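Local coordinates for protein eukaryotic translation initiation factor 4E type 5 (Leishmania major, PDB 7KCJ) that acts as a translation initiation factor of the eIF4E family and probably binds the 7-methylguanosine cap of messenger RNA, at residues 142-147 and 152-157; 109-114 and 177-182. All coordinates share one frame; numbering follows the deposited sequence.

Contact 1: residues 142-147 and 152-157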
loop_
_atom_site.group_PDB
_atom_site.type_symbol
_atom_site.label_atom_id
_atom_site.label_comp_id
_atom_site.label_asym_id
_atom_site.label_seq_id
_atom_site.Cartn_x
_atom_site.Cartn_y
_atom_site.Cartn_z
ATOM N N ALA A 142 -4.893 1.044 -3.329
ATOM C CA ALA A 142 -6.269 0.999 -3.804
ATOM C C ALA A 142 -6.533 1.907 -4.988
ATOM O O ALA A 142 -6.338 3.120 -4.877
ATOM C CB ALA A 142 -7.217 1.358 -2.680
ATOM N N ALA A 143 -7.044 1.353 -6.092
ATOM C CA ALA A 143 -7.412 2.176 -7.253
ATOM C C ALA A 143 -8.667 2.976 -6.893
ATOM O O ALA A 143 -9.684 2.387 -6.496
ATOM C CB ALA A 143 -7.727 1.287 -8.449
ATOM N N ARG A 144 -8.611 4.307 -7.035
ATOM C CA ARG A 144 -9.771 5.146 -6.749
ATOM C C ARG A 144 -10.086 6.126 -7.917
ATOM O O ARG A 144 -10.089 7.346 -7.706
ATOM C CB ARG A 144 -9.538 5.919 -5.440
ATOM C CG ARG A 144 -9.369 5.012 -4.225
ATOM C CD ARG A 144 -10.008 5.595 -2.985
ATOM N NE ARG A 144 -11.015 4.692 -2.434
ATOM C CZ ARG A 144 -12.310 4.983 -2.332
ATOM N NH1 ARG A 144 -12.768 6.161 -2.743
ATOM N NH2 ARG A 144 -13.158 4.096 -1.824
ATOM N N PRO A 145 -10.342 5.649 -9.149
ATOM C CA PRO A 145 -10.604 6.611 -10.237
ATOM C C PRO A 145 -11.905 7.357 -10.085
ATOM O O PRO A 145 -12.878 6.835 -9.563
ATOM C CB PRO A 145 -10.628 5.754 -11.502
ATOM C CG PRO A 145 -11.022 4.383 -11.022
ATOM C CD PRO A 145 -10.399 4.246 -9.637
ATOM N N SER A 146 -11.903 8.605 -10.524
ATOM C CA SER A 146 -13.077 9.450 -10.493
ATOM C C SER A 146 -13.207 10.169 -11.854
ATOM O O SER A 146 -12.305 10.089 -12.689
ATOM C CB SER A 146 -12.985 10.444 -9.333
ATOM O OG SER A 146 -11.943 11.388 -9.520
ATOM N N ARG A 147 -14.325 10.864 -12.088
ATOM C CA ARG A 147 -14.516 11.616 -13.328
ATOM C C ARG A 147 -13.458 12.713 -13.472
ATOM O O ARG A 147 -12.945 12.938 -14.564
ATOM C CB ARG A 147 -15.914 12.251 -13.365
ATOM C CG ARG A 147 -16.241 12.886 -14.717
ATOM C CD ARG A 147 -17.730 12.968 -15.001
ATOM N NE ARG A 147 -18.236 11.705 -15.550
ATOM C CZ ARG A 147 -19.509 11.463 -15.827
ATOM N NH1 ARG A 147 -20.429 12.403 -15.634
ATOM N NH2 ARG A 147 -19.874 10.286 -16.312
ATOM N N GLN A 152 -6.308 8.493 -10.238
ATOM C CA GLN A 152 -6.184 8.603 -8.795
ATOM C C GLN A 152 -6.060 7.257 -8.093
ATOM O O GLN A 152 -6.793 6.321 -8.424
ATOM C CB GLN A 152 -7.367 9.369 -8.210
ATOM C CG GLN A 152 -7.202 9.675 -6.726
ATOM C CD GLN A 152 -8.408 10.364 -6.129
ATOM O OE1 GLN A 152 -9.436 10.611 -6.811
ATOM N NE2 GLN A 152 -8.316 10.653 -4.828
ATOM N N ILE A 153 -5.102 7.153 -7.153
ATOM C CA ILE A 153 -4.887 5.977 -6.314
ATOM C C ILE A 153 -4.665 6.401 -4.846
ATOM O O ILE A 153 -4.359 7.555 -4.557
ATOM C CB ILE A 153 -3.729 5.067 -6.823
ATOM C CG1 ILE A 153 -2.345 5.750 -6.670
ATOM C CG2 ILE A 153 -3.963 4.621 -8.252
ATOM C CD1 ILE A 153 -1.165 4.908 -7.139
ATOM N N ARG A 154 -4.833 5.451 -3.916
ATOM C CA ARG A 154 -4.536 5.691 -2.506
ATOM C C ARG A 154 -3.582 4.641 -2.003
ATOM O O ARG A 154 -3.836 3.460 -2.191
ATOM C CB ARG A 154 -5.793 5.671 -1.630
ATOM C CG ARG A 154 -5.451 6.046 -0.175
ATOM C CD ARG A 154 -6.571 5.797 0.799
ATOM N NE ARG A 154 -7.811 6.473 0.454
ATOM C CZ ARG A 154 -8.972 6.257 1.069
ATOM N NH1 ARG A 154 -9.060 5.352 2.042
ATOM N NH2 ARG A 154 -10.061 6.916 0.692
ATOM N N VAL A 155 -2.509 5.054 -1.350
ATOM C CA VAL A 155 -1.573 4.133 -0.738
ATOM C C VAL A 155 -1.773 4.223 0.772
ATOM O O VAL A 155 -1.801 5.319 1.338
ATOM C CB VAL A 155 -0.111 4.409 -1.144
ATOM C CG1 VAL A 155 0.821 3.347 -0.544
ATOM C CG2 VAL A 155 0.041 4.449 -2.659
ATOM N N GLU A 156 -1.999 3.092 1.412
ATOM C CA GLU A 156 -2.216 3.007 2.852
ATOM C C GLU A 156 -1.036 2.240 3.450
ATOM O O GLU A 156 -0.784 1.102 3.058
ATOM C CB GLU A 156 -3.539 2.271 3.134
ATOM C CG GLU A 156 -3.821 1.981 4.606
ATOM C CD GLU A 156 -5.130 1.253 4.859
ATOM O OE1 GLU A 156 -5.668 1.358 5.982
ATOM O OE2 GLU A 156 -5.618 0.574 3.925
ATOM N N VAL A 157 -0.315 2.856 4.384
ATOM C CA VAL A 157 0.846 2.228 5.026
ATOM C C VAL A 157 0.526 1.911 6.477
ATOM O O VAL A 157 0.137 2.818 7.202
ATOM C CB VAL A 157 2.074 3.183 4.982
ATOM C CG1 VAL A 157 3.335 2.460 5.450
ATOM C CG2 VAL A 157 2.274 3.803 3.592
#
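Ala142 and Arg154 form a hydrogen-bonded antiparallel pair near the tip of the beta hairpin made by strands 136-143 and 153-159. The hairpin is central in the curved antiparallel sheet of the eIF4E fold. Backbone bonds hold the two strands together. Ala142 N donates to Arg154 O at 2.9 Å and is almost straight, at 178°. Arg154 N returns a bond of equal length to the carbonyl of Ala142. The same carbonyl receives a CA-H contact from Ile153. Ala143 and Ile153 follow as a non-hydrogen-bonded pair, their side chains on the face away from Ala142 and Arg154. That is the helix side, where Ile153 CD1 meets Leu113. Beyond the strand, Arg144 N still bonds Gln152 O at 3.0 Å, but less straight, where the ladder frays into loop.

Side-chain packing is mostly between long chains. Arg144 and Arg154 run side by side and point the same way, their guanidinium planes 24° apart. Arg154 NH2 lies over one face of the Arg144 guanidinium, near its rim, 4.0 Å from Arg144 NE. The Arg144 chain bends in its middle, and its CD comes 3.9 Å from Arg154 NH2.

Polar neighbours are not all partners. Gln152 is extended, with CG anti to the backbone N (chi1 -172°), and packs its CB, CG and amide end against Arg144 O. Gln152 OE1 is 3.4 Å from Arg144 O, and both are acceptors. Ser146 OG bonds His149 N instead.

Arg154 NE bonds Asn102 OD1 on the next strand. The pairing therefore rests on the main chain, while the two neighbouring guanidinium groups would concentrate positive charge near the open end of this hairpin, on the face of Ala142 and Arg154.

Contact 2: residues 109-114 and 177-182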
loop_
_atom_site.group_PDB
_atom_site.type_symbol
_atom_site.label_atom_id
_atom_site.label_comp_id
_atom_site.label_asym_id
_atom_site.label_seq_id
_atom_site.Cartn_x
_atom_site.Cartn_y
_atom_site.Cartn_z
ATOM N N THR A 109 1.352 10.376 -9.273
ATOM C CA THR A 109 0.957 8.988 -9.050
ATOM C C THR A 109 2.156 8.031 -9.214
ATOM O O THR A 109 2.451 7.241 -8.316
ATOM C CB THR A 109 -0.179 8.624 -10.012
ATOM O OG1 THR A 109 0.173 9.071 -11.329
ATOM C CG2 THR A 109 -1.499 9.230 -9.599
ATOM N N ASP A 110 2.916 8.210 -10.292
ATOM C CA ASP A 110 4.049 7.341 -10.564
ATOM C C ASP A 110 5.180 7.579 -9.578
ATOM O O ASP A 110 5.569 6.642 -8.877
ATOM C CB ASP A 110 4.509 7.492 -12.018
ATOM C CG ASP A 110 3.492 6.982 -13.015
ATOM O OD1 ASP A 110 3.067 5.816 -12.882
ATOM O OD2 ASP A 110 3.128 7.746 -13.927
ATOM N N ALA A 111 5.657 8.835 -9.469
ATOM C CA ALA A 111 6.747 9.208 -8.581
ATOM C C ALA A 111 6.446 8.945 -7.103
ATOM O O ALA A 111 7.326 8.508 -6.354
ATOM C CB ALA A 111 7.103 10.676 -8.795
ATOM N N GLY A 112 5.230 9.256 -6.686
ATOM C CA GLY A 112 4.825 9.046 -5.304
ATOM C C GLY A 112 4.699 7.574 -4.957
ATOM O O GLY A 112 5.072 7.147 -3.854
ATOM N N LEU A 113 4.201 6.770 -5.907
ATOM C CA LEU A 113 4.093 5.325 -5.680
ATOM C C LEU A 113 5.497 4.713 -5.539
ATOM O O LEU A 113 5.748 3.937 -4.614
ATOM C CB LEU A 113 3.330 4.646 -6.835
ATOM C CG LEU A 113 3.049 3.132 -6.678
ATOM C CD1 LEU A 113 2.377 2.793 -5.341
ATOM C CD2 LEU A 113 2.153 2.637 -7.780
ATOM N N GLU A 114 6.430 5.123 -6.415
ATOM C CA GLU A 114 7.812 4.648 -6.372
ATOM C C GLU A 114 8.472 5.002 -5.062
ATOM O O GLU A 114 9.121 4.148 -4.462
ATOM C CB GLU A 114 8.642 5.232 -7.523
ATOM C CG GLU A 114 8.224 4.725 -8.887
ATOM C CD GLU A 114 8.955 5.398 -10.028
ATOM O OE1 GLU A 114 10.169 5.671 -9.884
ATOM O OE2 GLU A 114 8.311 5.652 -11.070
ATOM N N ARG A 177 7.997 16.963 -1.878
ATOM C CA ARG A 177 8.288 18.336 -2.272
ATOM C C ARG A 177 9.600 18.358 -3.057
ATOM O O ARG A 177 9.673 19.013 -4.084
ATOM C CB ARG A 177 8.424 19.269 -1.040
ATOM C CG ARG A 177 7.105 19.571 -0.352
ATOM C CD ARG A 177 7.196 20.714 0.635
ATOM N NE ARG A 177 7.691 20.330 1.956
ATOM C CZ ARG A 177 6.934 19.896 2.957
ATOM N NH1 ARG A 177 5.627 19.755 2.796
ATOM N NH2 ARG A 177 7.486 19.565 4.114
ATOM N N ALA A 178 10.629 17.636 -2.592
ATOM C CA ALA A 178 11.915 17.585 -3.299
ATOM C C ALA A 178 11.803 16.984 -4.704
ATOM O O ALA A 178 12.641 17.275 -5.560
ATOM C CB ALA A 178 12.952 16.839 -2.478
ATOM N N LYS A 179 10.726 16.225 -4.972
ATOM C CA LYS A 179 10.479 15.708 -6.316
ATOM C C LYS A 179 9.846 16.769 -7.271
ATOM O O LYS A 179 9.589 16.468 -8.431
ATOM C CB LYS A 179 9.626 14.421 -6.258
ATOM C CG LYS A 179 10.424 13.191 -5.818
ATOM C CD LYS A 179 9.667 11.879 -6.072
ATOM C CE LYS A 179 10.617 10.733 -6.326
ATOM N NZ LYS A 179 9.913 9.482 -6.724
ATOM N N GLY A 180 9.597 17.986 -6.783
ATOM C CA GLY A 180 8.978 19.042 -7.575
ATOM C C GLY A 180 7.495 18.804 -7.811
ATOM O O GLY A 180 6.898 19.421 -8.698
ATOM N N LEU A 181 6.882 17.919 -7.011
ATOM C CA LEU A 181 5.485 17.582 -7.177
ATOM C C LEU A 181 4.577 18.692 -6.721
ATOM O O LEU A 181 4.901 19.419 -5.775
ATOM C CB LEU A 181 5.163 16.237 -6.518
ATOM C CG LEU A 181 6.056 15.071 -7.040
ATOM C CD1 LEU A 181 5.828 13.788 -6.260
ATOM C CD2 LEU A 181 5.905 14.861 -8.544
ATOM N N ALA A 182 3.469 18.867 -7.452
ATOM C CA ALA A 182 2.498 19.923 -7.214
ATOM C C ALA A 182 1.689 19.667 -5.958
ATOM O O ALA A 182 1.209 18.545 -5.763
ATOM C CB ALA A 182 1.572 20.036 -8.415
#
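The flat group here is the peptide carbonyl of Ala111, which Lys179 NZ approaches obliquely, tilted 34° out of its plane. The C=O...N angle is 117°. The bond from Lys179 NZ to Ala111 O is nonetheless short, at 2.8 Å. It joins helix 108-121 of the eIF4E fold to the Schellman motif that ends helix 165-178.

Gly180 is the turning point of that motif. Its phi is positive, and two bonds run back into the last helical turn. One of them is Gly180 N to Arg177 O, 2.9 Å. The turn places Lys179 and Leu181 on the same side, facing helix 108-121.

Lys179 reaches across as an extended chain. Its CG is anti to the carbonyl carbon (chi1 -76°), and the later torsions keep the chain stretched toward the helix. The methylene chain passes alongside the Ala111 methyl, with Lys179 CD 3.9 Å from Ala111 CB. It also touches Leu115, one helical turn on. Glu114 could add a mild electrostatic pull, but its OE1 stays 5.0 Å from Lys179 NZ and does not pair with it.

Leu181 supplies the apolar half. Its side chain also leans on Thr108 and Tyr186, so it bridges the helix and strand 186-191. The whole contact is small and lies at the surface. Ala111 serves both partners: its carbonyl takes the ammonium, and its CB meets Leu181 CD1 at 4.2 Å.

In the fold
Contact 1 and contact 2 have centres about 15 Å apart and meet through Leu113 of helix 108-121. Leu113 CD1 packs on Val155 CG2 at 3.9 Å. Leu113 CD2 lies 4.1 Å from Ile153 CD1. Helix 108-121 therefore faces the sheet with one side and the 177-182 turn with another. Strand 153-159 is followed by helix 165-178, and both segments of contact 1 fall, in sequence, between the two segments of contact 2. Arg154 lies on the sheet face away from this helix. In eIF4E relatives the helices cover the convex face and the cap binds on the concave side, so contact 2 probably lies away from that site.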